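Local coordinates for protein 3-hydroxyisobutyryl-CoA hydrolase (Mycobacterium thermoresistibile, PDB 4HDT) that probably hydrolyses 3-hydroxyisobutyryl-CoA to 3-hydroxyisobutyrate and free CoA, has a crotonase-type fold and carries bound zinc ions, at residues R227-E232 / R247-P252; R89-E94 / A298-H303; E9-N14 / V38-E43; A173-S176 / V182-F185. All blocks are in the same frame, centred on the assembly; numbering follows the deposited sequence. Where two conformers were deposited one is given.

Contact 1 (R227-E232 / R247-P252); sequences RSWIDE and RAHDAP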
loop_
_atom_site.group_PDB
_atom_site.type_symbol
_atom_site.label_atom_id
_atom_site.label_comp_id
_atom_site.label_asym_id
_atom_site.label_seq_id
_atom_site.Cartn_x
_atom_site.Cartn_y
_atom_site.Cartn_z
ATOM N N ARG A 227 -6.105 -10.923 -17.040
ATOM C CA ARG A 227 -7.384 -10.898 -16.321
ATOM C C ARG A 227 -8.269 -12.142 -16.505
ATOM O O ARG A 227 -9.017 -12.515 -15.608
ATOM C CB ARG A 227 -8.221 -9.665 -16.673
ATOM C CG ARG A 227 -9.425 -9.566 -15.735
ATOM C CD ARG A 227 -10.092 -8.245 -15.816
ATOM N NE ARG A 227 -11.461 -8.295 -15.322
ATOM C CZ ARG A 227 -12.290 -7.274 -15.419
ATOM N NH1 ARG A 227 -11.872 -6.150 -16.003
ATOM N NH2 ARG A 227 -13.524 -7.388 -14.968
ATOM N N SER A 228 -8.199 -12.760 -17.677
ATOM C CA SER A 228 -9.045 -13.896 -17.966
ATOM C C SER A 228 -8.836 -15.005 -16.934
ATOM O O SER A 228 -9.799 -15.482 -16.325
ATOM C CB SER A 228 -8.745 -14.441 -19.368
ATOM O OG SER A 228 -7.341 -14.682 -19.541
ATOM N N TRP A 229 -7.579 -15.405 -16.722
ATOM C CA TRP A 229 -7.290 -16.535 -15.810
ATOM C C TRP A 229 -7.312 -16.104 -14.339
ATOM O O TRP A 229 -7.629 -16.901 -13.450
ATOM C CB TRP A 229 -5.982 -17.286 -16.145
ATOM C CG TRP A 229 -4.691 -16.507 -16.060
ATOM C CD1 TRP A 229 -4.012 -15.964 -17.099
ATOM C CD2 TRP A 229 -3.930 -16.200 -14.886
ATOM N NE1 TRP A 229 -2.900 -15.334 -16.676
ATOM C CE2 TRP A 229 -2.801 -15.473 -15.314
ATOM C CE3 TRP A 229 -4.054 -16.501 -13.528
ATOM C CZ2 TRP A 229 -1.834 -15.020 -14.429
ATOM C CZ3 TRP A 229 -3.103 -16.050 -12.666
ATOM C CH2 TRP A 229 -2.003 -15.319 -13.112
ATOM N N ILE A 230 -6.992 -14.844 -14.081
ATOM C CA ILE A 230 -7.171 -14.293 -12.736
ATOM C C ILE A 230 -8.641 -14.368 -12.324
ATOM O O ILE A 230 -8.962 -14.917 -11.290
ATOM C CB ILE A 230 -6.594 -12.861 -12.643
ATOM C CG1 ILE A 230 -5.072 -12.910 -12.718
ATOM C CG2 ILE A 230 -7.002 -12.213 -11.322
ATOM C CD1 ILE A 230 -4.383 -11.570 -12.968
ATOM N N ASP A 231 -9.534 -13.852 -13.163
ATOM C CA ASP A 231 -10.967 -13.880 -12.843
ATOM C C ASP A 231 -11.497 -15.322 -12.767
ATOM O O ASP A 231 -12.371 -15.614 -11.950
ATOM C CB ASP A 231 -11.750 -13.103 -13.893
ATOM C CG ASP A 231 -11.604 -11.616 -13.753
ATOM O OD1 ASP A 231 -10.828 -11.133 -12.885
ATOM O OD2 ASP A 231 -12.297 -10.905 -14.529
ATOM N N GLU A 232 -10.950 -16.217 -13.591
ATOM C CA GLU A 232 -11.306 -17.629 -13.569
ATOM C C GLU A 232 -10.963 -18.283 -12.245
ATOM O O GLU A 232 -11.714 -19.082 -11.731
ATOM C CB GLU A 232 -10.529 -18.363 -14.677
ATOM C CG GLU A 232 -10.642 -19.895 -14.741
ATOM C CD GLU A 232 -9.723 -20.531 -15.778
ATOM O OE1 GLU A 232 -9.051 -19.749 -16.497
ATOM O OE2 GLU A 232 -9.704 -21.788 -15.908
ATOM N N ARG A 247 -3.653 -24.087 -10.228
ATOM C CA ARG A 247 -2.890 -25.258 -10.674
ATOM C C ARG A 247 -3.622 -26.000 -11.756
ATOM O O ARG A 247 -2.999 -26.440 -12.729
ATOM C CB ARG A 247 -2.518 -26.176 -9.518
ATOM C CG ARG A 247 -1.573 -25.462 -8.562
ATOM C CD ARG A 247 -0.565 -26.352 -7.939
ATOM N NE ARG A 247 0.356 -25.664 -7.039
ATOM C CZ ARG A 247 1.403 -24.916 -7.406
ATOM N NH1 ARG A 247 1.682 -24.662 -8.679
ATOM N NH2 ARG A 247 2.166 -24.383 -6.466
ATOM N N ALA A 248 -4.935 -26.133 -11.601
ATOM C CA ALA A 248 -5.709 -26.851 -12.583
ATOM C C ALA A 248 -5.731 -26.162 -13.954
ATOM O O ALA A 248 -5.824 -26.878 -14.977
ATOM C CB ALA A 248 -7.129 -27.139 -12.108
ATOM N N HIS A 249 -5.663 -24.827 -14.004
ATOM C CA HIS A 249 -5.650 -24.075 -15.268
ATOM C C HIS A 249 -4.477 -24.458 -16.142
ATOM O O HIS A 249 -4.589 -24.439 -17.375
ATOM C CB HIS A 249 -5.796 -22.561 -15.039
ATOM C CG HIS A 249 -5.653 -21.712 -16.265
ATOM N ND1 HIS A 249 -6.630 -21.624 -17.244
ATOM C CD2 HIS A 249 -4.713 -20.808 -16.600
ATOM C CE1 HIS A 249 -6.264 -20.731 -18.145
ATOM N NE2 HIS A 249 -5.088 -20.237 -17.781
ATOM N N ASP A 250 -3.397 -24.928 -15.503
ATOM C CA ASP A 250 -2.327 -25.671 -16.206
ATOM C C ASP A 250 -1.653 -24.778 -17.237
ATOM O O ASP A 250 -1.545 -25.134 -18.410
ATOM C CB ASP A 250 -2.903 -26.945 -16.883
ATOM C CG ASP A 250 -1.856 -28.054 -17.141
ATOM O OD1 ASP A 250 -0.647 -27.916 -16.804
ATOM O OD2 ASP A 250 -2.303 -29.082 -17.658
ATOM N N ALA A 251 -1.218 -23.603 -16.807
ATOM C CA ALA A 251 -0.502 -22.674 -17.694
ATOM C C ALA A 251 0.529 -21.943 -16.859
ATOM O O ALA A 251 0.389 -21.848 -15.624
ATOM C CB ALA A 251 -1.433 -21.685 -18.334
ATOM N N PRO A 252 1.594 -21.463 -17.512
ATOM C CA PRO A 252 2.722 -20.971 -16.722
ATOM C C PRO A 252 2.415 -19.790 -15.782
ATOM O O PRO A 252 2.859 -19.828 -14.620
ATOM C CB PRO A 252 3.751 -20.588 -17.800
ATOM C CG PRO A 252 3.437 -21.475 -18.927
ATOM C CD PRO A 252 1.947 -21.605 -18.941
#

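Contact 2 (R89-E94 / A298-H303); sequences RFWFDE and ASLKSH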
loop_
_atom_site.group_PDB
_atom_site.type_symbol
_atom_site.label_atom_id
_atom_site.label_comp_id
_atom_site.label_asym_id
_atom_site.label_seq_id
_atom_site.Cartn_x
_atom_site.Cartn_y
_atom_site.Cartn_z
ATOM N N ARG A 89 0.458 2.839 17.981
ATOM C CA ARG A 89 0.416 4.269 17.862
ATOM C C ARG A 89 0.814 4.697 16.453
ATOM O O ARG A 89 0.241 5.629 15.894
ATOM C CB ARG A 89 1.324 4.929 18.867
ATOM C CG ARG A 89 1.148 6.449 18.886
ATOM C CD ARG A 89 -0.268 6.893 19.308
ATOM N NE ARG A 89 -0.625 8.155 18.670
ATOM C CZ ARG A 89 -1.708 8.888 18.944
ATOM N NH1 ARG A 89 -2.568 8.513 19.898
ATOM N NH2 ARG A 89 -1.921 10.029 18.271
ATOM N N PHE A 90 1.825 4.034 15.906
ATOM C CA PHE A 90 2.272 4.310 14.532
ATOM C C PHE A 90 1.089 4.126 13.569
ATOM O O PHE A 90 0.807 5.002 12.756
ATOM C CB PHE A 90 3.469 3.408 14.137
ATOM C CG PHE A 90 3.822 3.479 12.673
ATOM C CD1 PHE A 90 4.464 4.582 12.152
ATOM C CD2 PHE A 90 3.452 2.461 11.829
ATOM C CE1 PHE A 90 4.805 4.664 10.810
ATOM C CE2 PHE A 90 3.751 2.523 10.482
ATOM C CZ PHE A 90 4.416 3.655 9.957
ATOM N N TRP A 91 0.440 2.984 13.665
ATOM C CA TRP A 91 -0.675 2.683 12.744
ATOM C C TRP A 91 -1.820 3.666 12.966
ATOM O O TRP A 91 -2.476 4.073 12.003
ATOM C CB TRP A 91 -1.145 1.261 12.937
ATOM C CG TRP A 91 -0.227 0.222 12.433
ATOM C CD1 TRP A 91 0.560 0.310 11.344
ATOM C CD2 TRP A 91 -0.019 -1.074 12.974
ATOM N NE1 TRP A 91 1.265 -0.847 11.161
ATOM C CE2 TRP A 91 0.922 -1.726 12.155
ATOM C CE3 TRP A 91 -0.535 -1.755 14.068
ATOM C CZ2 TRP A 91 1.355 -3.062 12.406
ATOM C CZ3 TRP A 91 -0.124 -3.079 14.314
ATOM C CH2 TRP A 91 0.820 -3.705 13.503
ATOM N N PHE A 92 -2.100 4.013 14.211
ATOM C CA PHE A 92 -3.146 4.994 14.502
ATOM C C PHE A 92 -2.885 6.308 13.743
ATOM O O PHE A 92 -3.748 6.816 13.034
ATOM C CB PHE A 92 -3.223 5.208 16.027
ATOM C CG PHE A 92 -4.453 5.904 16.509
ATOM C CD1 PHE A 92 -4.495 7.268 16.624
ATOM C CD2 PHE A 92 -5.550 5.175 16.908
ATOM C CE1 PHE A 92 -5.640 7.918 17.089
ATOM C CE2 PHE A 92 -6.694 5.798 17.362
ATOM C CZ PHE A 92 -6.742 7.171 17.444
ATOM N N ASP A 93 -1.691 6.861 13.868
ATOM C CA ASP A 93 -1.309 8.092 13.203
ATOM C C ASP A 93 -1.187 7.911 11.678
ATOM O O ASP A 93 -1.582 8.779 10.903
ATOM C CB ASP A 93 0.008 8.626 13.782
ATOM C CG ASP A 93 -0.150 9.189 15.186
ATOM O OD1 ASP A 93 -1.280 9.641 15.585
ATOM O OD2 ASP A 93 0.868 9.222 15.939
ATOM N N GLU A 94 -0.659 6.764 11.252
ATOM C CA GLU A 94 -0.480 6.525 9.828
ATOM C C GLU A 94 -1.815 6.405 9.105
ATOM O O GLU A 94 -1.991 7.007 8.048
ATOM C CB GLU A 94 0.335 5.259 9.582
ATOM C CG GLU A 94 0.653 4.997 8.112
ATOM C CD GLU A 94 1.370 3.690 7.910
ATOM O OE1 GLU A 94 1.009 2.730 8.622
ATOM O OE2 GLU A 94 2.270 3.591 7.049
ATOM N N ALA A 298 -4.482 -7.254 15.781
ATOM C CA ALA A 298 -4.522 -8.704 16.004
ATOM C C ALA A 298 -3.209 -9.375 15.555
ATOM O O ALA A 298 -2.680 -10.260 16.279
ATOM C CB ALA A 298 -5.730 -9.313 15.297
ATOM N N SER A 299 -2.678 -8.937 14.417
ATOM C CA SER A 299 -1.446 -9.509 13.886
ATOM C C SER A 299 -0.260 -9.325 14.868
ATOM O O SER A 299 0.665 -10.146 14.892
ATOM C CB SER A 299 -1.101 -8.923 12.532
ATOM O OG SER A 299 -0.450 -7.694 12.726
ATOM N N LEU A 300 -0.283 -8.276 15.680
ATOM C CA LEU A 300 0.795 -8.114 16.663
ATOM C C LEU A 300 0.916 -9.273 17.651
ATOM O O LEU A 300 1.982 -9.492 18.233
ATOM C CB LEU A 300 0.635 -6.815 17.459
ATOM C CG LEU A 300 0.955 -5.529 16.771
ATOM C CD1 LEU A 300 0.580 -4.399 17.750
ATOM C CD2 LEU A 300 2.448 -5.467 16.384
ATOM N N LYS A 301 -0.181 -9.964 17.922
ATOM C CA LYS A 301 -0.214 -11.105 18.834
ATOM C C LYS A 301 0.133 -12.426 18.131
ATOM O O LYS A 301 0.241 -13.467 18.764
ATOM C CB LYS A 301 -1.597 -11.218 19.513
ATOM N N SER A 302 0.338 -12.377 16.820
ATOM C CA SER A 302 0.575 -13.601 16.039
ATOM C C SER A 302 2.027 -14.085 16.004
ATOM O O SER A 302 2.960 -13.296 15.997
ATOM C CB SER A 302 0.072 -13.392 14.606
ATOM O OG SER A 302 0.922 -12.533 13.819
ATOM N N HIS A 303 2.181 -15.400 15.882
ATOM C CA HIS A 303 3.456 -16.016 15.580
ATOM C C HIS A 303 3.985 -15.529 14.230
ATOM O O HIS A 303 5.152 -15.229 14.091
ATOM C CB HIS A 303 3.281 -17.537 15.547
ATOM C CG HIS A 303 4.461 -18.280 14.989
ATOM N ND1 HIS A 303 4.679 -18.432 13.638
ATOM C CD2 HIS A 303 5.472 -18.931 15.612
ATOM C CE1 HIS A 303 5.775 -19.151 13.454
ATOM N NE2 HIS A 303 6.278 -19.457 14.635
#

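Contact 3 (E9-N14 / V38-E43); sequences EDVLVN and VTTMAE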
loop_
_atom_site.group_PDB
_atom_site.type_symbol
_atom_site.label_atom_id
_atom_site.label_comp_id
_atom_site.label_asym_id
_atom_site.label_seq_id
_atom_site.Cartn_x
_atom_site.Cartn_y
_atom_site.Cartn_z
ATOM N N GLU A 9 17.106 15.341 8.199
ATOM C CA GLU A 9 15.681 15.573 8.250
ATOM C C GLU A 9 15.041 14.468 7.420
ATOM O O GLU A 9 15.190 14.466 6.203
ATOM C CB GLU A 9 15.309 16.913 7.618
ATOM C CG GLU A 9 15.800 18.129 8.378
ATOM C CD GLU A 9 15.010 18.392 9.640
ATOM O OE1 GLU A 9 13.965 17.763 9.826
ATOM O OE2 GLU A 9 15.462 19.237 10.442
ATOM N N ASP A 10 14.345 13.554 8.073
ATOM C CA ASP A 10 13.815 12.370 7.354
ATOM C C ASP A 10 12.665 12.691 6.412
ATOM O O ASP A 10 12.302 11.854 5.532
ATOM C CB ASP A 10 13.435 11.265 8.321
ATOM C CG ASP A 10 14.643 10.666 9.024
ATOM O OD1 ASP A 10 15.794 10.858 8.549
ATOM O OD2 ASP A 10 14.445 9.941 10.016
ATOM N N VAL A 11 12.070 13.871 6.580
ATOM C CA VAL A 11 11.168 14.429 5.524
ATOM C C VAL A 11 11.651 15.857 5.274
ATOM O O VAL A 11 11.676 16.679 6.214
ATOM C CB VAL A 11 9.692 14.490 5.941
ATOM C CG1 VAL A 11 8.839 15.102 4.833
ATOM C CG2 VAL A 11 9.179 13.143 6.353
ATOM N N LEU A 12 12.017 16.160 4.033
ATOM C CA LEU A 12 12.352 17.521 3.655
ATOM C C LEU A 12 11.078 18.290 3.287
ATOM O O LEU A 12 10.238 17.800 2.536
ATOM C CB LEU A 12 13.390 17.569 2.520
ATOM C CG LEU A 12 14.693 16.813 2.729
ATOM C CD1 LEU A 12 15.398 16.630 1.384
ATOM C CD2 LEU A 12 15.584 17.585 3.688
ATOM N N VAL A 13 10.944 19.489 3.860
ATOM C CA VAL A 13 9.744 20.304 3.689
ATOM C C VAL A 13 10.088 21.682 3.135
ATOM O O VAL A 13 11.024 22.347 3.620
ATOM C CB VAL A 13 9.000 20.490 5.029
ATOM C CG1 VAL A 13 7.749 21.367 4.862
ATOM C CG2 VAL A 13 8.712 19.146 5.685
ATOM N N ASN A 14 9.331 22.119 2.133
ATOM C CA ASN A 14 9.455 23.470 1.628
ATOM C C ASN A 14 8.151 23.841 0.935
ATOM O O ASN A 14 7.297 22.998 0.708
ATOM C CB ASN A 14 10.626 23.590 0.658
ATOM C CG ASN A 14 11.058 25.043 0.405
ATOM O OD1 ASN A 14 10.704 25.984 1.148
ATOM N ND2 ASN A 14 11.859 25.229 -0.651
ATOM N N VAL A 38 5.723 10.093 9.347
ATOM C CA VAL A 38 4.245 10.152 9.342
ATOM C C VAL A 38 3.725 11.397 10.061
ATOM O O VAL A 38 2.891 12.135 9.525
ATOM C CB VAL A 38 3.666 8.833 9.914
ATOM C CG1 VAL A 38 2.223 8.970 10.336
ATOM C CG2 VAL A 38 3.871 7.707 8.905
ATOM N N THR A 39 4.235 11.689 11.267
ATOM C CA THR A 39 3.716 12.856 11.983
ATOM C C THR A 39 4.101 14.196 11.320
ATOM O O THR A 39 3.327 15.131 11.320
ATOM C CB THR A 39 4.129 12.793 13.465
ATOM O OG1 THR A 39 5.539 12.673 13.550
ATOM C CG2 THR A 39 3.533 11.630 14.110
ATOM N N THR A 40 5.292 14.279 10.722
ATOM C CA THR A 40 5.677 15.453 9.955
ATOM C C THR A 40 4.706 15.696 8.782
ATOM O O THR A 40 4.211 16.810 8.571
ATOM C CB THR A 40 7.127 15.337 9.450
ATOM O OG1 THR A 40 7.997 15.375 10.593
ATOM C CG2 THR A 40 7.487 16.504 8.527
ATOM N N MET A 41 4.442 14.650 8.010
ATOM C CA MET A 41 3.531 14.783 6.870
ATOM C C MET A 41 2.175 15.259 7.356
ATOM O O MET A 41 1.594 16.165 6.783
ATOM C CB MET A 41 3.367 13.478 6.104
ATOM C CG MET A 41 4.601 13.097 5.309
ATOM S SD MET A 41 4.404 11.554 4.370
ATOM C CE MET A 41 3.114 11.980 3.229
ATOM N N ALA A 42 1.686 14.612 8.398
ATOM C CA ALA A 42 0.340 14.903 8.897
ATOM C C ALA A 42 0.249 16.346 9.365
ATOM O O ALA A 42 -0.758 17.047 9.099
ATOM C CB ALA A 42 -0.035 13.970 10.026
ATOM N N GLU A 43 1.258 16.808 10.105
ATOM C CA GLU A 43 1.203 18.137 10.636
ATOM C C GLU A 43 1.252 19.189 9.513
ATOM O O GLU A 43 0.574 20.210 9.606
ATOM C CB GLU A 43 2.328 18.308 11.676
ATOM C CG GLU A 43 2.315 19.622 12.418
ATOM C CD GLU A 43 2.943 20.772 11.659
ATOM O OE1 GLU A 43 3.854 20.573 10.822
ATOM O OE2 GLU A 43 2.562 21.916 11.956
#

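Contact 4 (A173-S176 / V182-F185); sequences APFS and VMGF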
loop_
_atom_site.group_PDB
_atom_site.type_symbol
_atom_site.label_atom_id
_atom_site.label_comp_id
_atom_site.label_asym_id
_atom_site.label_seq_id
_atom_site.Cartn_x
_atom_site.Cartn_y
_atom_site.Cartn_z
ATOM N N ALA A 173 2.932 -9.917 -5.206
ATOM C CA ALA A 173 3.898 -9.649 -6.273
ATOM C C ALA A 173 3.830 -8.205 -6.760
ATOM O O ALA A 173 2.763 -7.580 -6.785
ATOM C CB ALA A 173 3.644 -10.583 -7.443
ATOM N N PRO A 174 4.977 -7.663 -7.201
ATOM C CA PRO A 174 4.958 -6.339 -7.805
ATOM C C PRO A 174 4.252 -6.264 -9.150
ATOM O O PRO A 174 4.221 -7.256 -9.948
ATOM C CB PRO A 174 6.435 -5.988 -7.943
ATOM C CG PRO A 174 7.112 -7.294 -8.048
ATOM C CD PRO A 174 6.301 -8.302 -7.286
ATOM N N PHE A 175 3.720 -5.083 -9.420
ATOM C CA PHE A 175 3.083 -4.745 -10.704
ATOM C C PHE A 175 3.585 -3.380 -11.211
ATOM O O PHE A 175 4.197 -2.616 -10.452
ATOM C CB PHE A 175 1.531 -4.815 -10.587
ATOM C CG PHE A 175 0.918 -4.039 -9.435
ATOM C CD1 PHE A 175 0.571 -2.703 -9.575
ATOM C CD2 PHE A 175 0.663 -4.686 -8.223
ATOM C CE1 PHE A 175 -0.038 -2.012 -8.527
ATOM C CE2 PHE A 175 0.093 -4.002 -7.162
ATOM C CZ PHE A 175 -0.265 -2.657 -7.326
ATOM N N SER A 176 3.406 -3.106 -12.499
ATOM C CA SER A 176 4.010 -1.948 -13.159
ATOM C C SER A 176 3.199 -0.677 -12.981
ATOM O O SER A 176 2.075 -0.740 -12.467
ATOM C CB SER A 176 4.177 -2.232 -14.655
ATOM O OG SER A 176 2.888 -2.240 -15.264
ATOM N N VAL A 182 -4.388 0.645 -14.369
ATOM C CA VAL A 182 -5.510 -0.279 -14.602
ATOM C C VAL A 182 -6.225 -0.661 -13.273
ATOM O O VAL A 182 -7.450 -0.744 -13.215
ATOM C CB VAL A 182 -4.993 -1.538 -15.378
ATOM C CG1 VAL A 182 -5.935 -2.725 -15.215
ATOM C CG2 VAL A 182 -4.730 -1.171 -16.826
ATOM N N MET A 183 -5.441 -0.811 -12.204
ATOM C CA MET A 183 -6.035 -1.261 -10.953
ATOM C C MET A 183 -6.622 -0.130 -10.113
ATOM O O MET A 183 -7.236 -0.413 -9.098
ATOM C CB MET A 183 -5.071 -2.123 -10.149
ATOM C CG MET A 183 -5.097 -3.595 -10.610
ATOM S SD MET A 183 -4.415 -4.651 -9.312
ATOM C CE MET A 183 -2.809 -3.918 -9.439
ATOM N N GLY A 184 -6.479 1.121 -10.559
ATOM C CA GLY A 184 -7.054 2.234 -9.812
ATOM C C GLY A 184 -6.180 2.730 -8.699
ATOM O O GLY A 184 -6.638 3.455 -7.827
ATOM N N PHE A 185 -4.892 2.376 -8.774
ATOM C CA PHE A 185 -3.891 2.841 -7.766
ATOM C C PHE A 185 -3.177 4.120 -8.210
ATOM O O PHE A 185 -2.454 4.759 -7.441
ATOM C CB PHE A 185 -2.829 1.761 -7.508
ATOM C CG PHE A 185 -3.245 0.651 -6.566
ATOM C CD1 PHE A 185 -4.348 -0.150 -6.829
ATOM C CD2 PHE A 185 -2.507 0.358 -5.428
ATOM C CE1 PHE A 185 -4.719 -1.192 -6.002
ATOM C CE2 PHE A 185 -2.879 -0.697 -4.580
ATOM C CZ PHE A 185 -3.980 -1.495 -4.870
#

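Contact 1 (R227-E232 / R247-P252)
W229 and E232, one turn apart on helix 227-233, both meet the imidazole of H249, in a helix-to-helix packing at the C-terminal end of helix 239-249. CB of W229 lies over one face of the imidazole, 3.5 Å from NE2 of H249. The indole and imidazole planes are only 25° from parallel, but the rings are slid so far apart that they barely overlap, so the methylene does more of the touching than the indole. The carboxylate of E232 reaches the other nitrogen: ND1 of H249 gives a weak hydrogen bond to OE2 of E232 at 3.4 Å, bent to 129°. OE1 of E232 is nearer to ND1 of H249, at 3.2 Å, yet too poorly angled to count as a bond; the carboxylate and ring planes stand almost perpendicular. H249 gets there with CG anti to the backbone N (chi1 174°), while E232 stretches out fully extended.

Behind this first shell, NE1 of W229 is hydrogen-bonded to OE1 of Q226, and the indole also packs on A253 and A254 of helix 252-261. H249 touches A254 too, so the next helix shares the contact. Just past H249, D250 takes a positive phi and A251 occupies the N-cap position of helix 252-261. Back at the imidazole, CD2 of H249 also comes close to the tryptophan methylene, 3.8 Å from CB of W229.

Contact 2 (R89-E94 / A298-H303)
With CG anti to the carbonyl carbon in both W91 (chi1 -72°) and L300 (chi1 -74°), the two side chains run at each other from opposite directions, one from helix 85-103 and the other from the turn at the C-terminal end of helix 285-299. The benzo end of the indole meets the leucine fork at its edge, near the ring plane: CZ3 of W91 is 3.6 Å from CG of L300. The two methyls divide the rim between them, CD1 of L300 lying 3.7 Å from CZ3 of W91 and CD2 of L300 as far, 3.7 Å, from CH2 of W91. S299 stands obliquely to the ring, and its hydroxyl is bonded to the carbonyl of S296.

The turn that presents L300 is a type I beta turn from S299 to S302. OG of S302 lies 2.6 Å from O of S299, on an in-plane lone pair; N of S302 bonds the same oxygen, and this serine caps the next helix at L305. F147 and Y95 meet the indole ring as well.

The side chain of W91 lies about 10 Å from a bound zinc ion, and D93 is second shell to the H35-E86 zinc site, its OD2 hydrogen-bonded to NE2 of H35. Across the contact itself there is no hydrogen bond: it is a buried apolar contact between helical regions 204 residues apart.

Contact 3 (E9-N14 / V38-E43)
V11 and T40 bring their CA atoms within 7.1 Å where strand 11-16, an outermost strand of the six-stranded mixed sheet, is covered by helix 35-49. This is helix-on-sheet packing in the crotonase-like fold. The strand is hydrogen-bonded antiparallel to strand 19-24 through L12 with T23 and N14 with L21, and its alternation turns V11 and V13 toward the helix.

One methyl does the work on the helix side. CG2 of T40 sits against the pair of valines, 4.0 Å from CB of V11 and 4.1 Å from CG2 of V13, touching both. It is placed there by a first torsion that puts CG2 anti to the backbone N (chi1 -67° for OG1), while OG1 turns back to bond the carbonyl of G36 one turn earlier. The hydroxyl is thus satisfied within its own helix, and threonine offers the strand its apolar branch.

The valines have further company along the same helix: V11 touches M37, and V13 touches R44 and W48. M41, beside T40, touches L24 of strand 19-24 and L97 of helix 85-103. V11 is buried, whereas V13 lies toward the surface. V11 adds a second, looser approach to T40, its CG1 lying 4.2 Å from CG2 of T40.

Contact 4 (A173-S176 / V182-F185)
F175 receives M183 on a ring face and offers F185 its edge. The first is a CH-pi contact, described here for one of the two conformers modelled for M183: its CE sits almost on the ring axis, 3.4 Å from the centroid of the F175 ring and only 6° off the normal. All six ring carbons are therefore nearly equidistant from the methyl, the nearest being CE1 of F175, 3.5 Å from CE of M183. SD of M183 is farther back, 5.0 Å from the F175 centroid, so in this conformer the Met-aromatic pair is made through the methyl, which a bend at chi3 (-64°) brings over the ring.

The second interaction is aromatic, a T-shaped stack of F175 on F185 with the ring planes at 80°. F175 presents its edge to the face of F185, CZ of F175 lying 4.2 Å from CD2 of F185, toward the rim of the ring.

S176 is the N-cap of helix 177-183, and G184, with positive phi, closes that helix in a Schellman motif, turning the chain into F185.

All three touching side chains are buried. F175 and M183 pack on L223 of helix 222-225, F175 also on A168 and M183 on L164 of helix 164-171; F185 packs on L156 and L157 of helix 153-158, and both phenylalanines rest on M138 of strand 137-139.

Along the chain, contact 3 closes first, contact 2 opens at helix 85-103, and contacts 4 and then 1 fall within the long excursion before contact 2 closes at residues 298-303. Contacts 2 and 3 are neighbours, centres about 22 Å apart: V38 on helix 35-49 packs against F90, D93 and E94 of helix 85-103, making one packed region beside the zinc site of H35 and E86. Contacts 4 and 1 lie away from the annotated sites, on the other side of the chain's centre from contact 3, about 18 Å apart between centres and without touching; helix 164-171 packs against both. Contact 1 is peripheral, about 44 Å from contact 3, centre to centre.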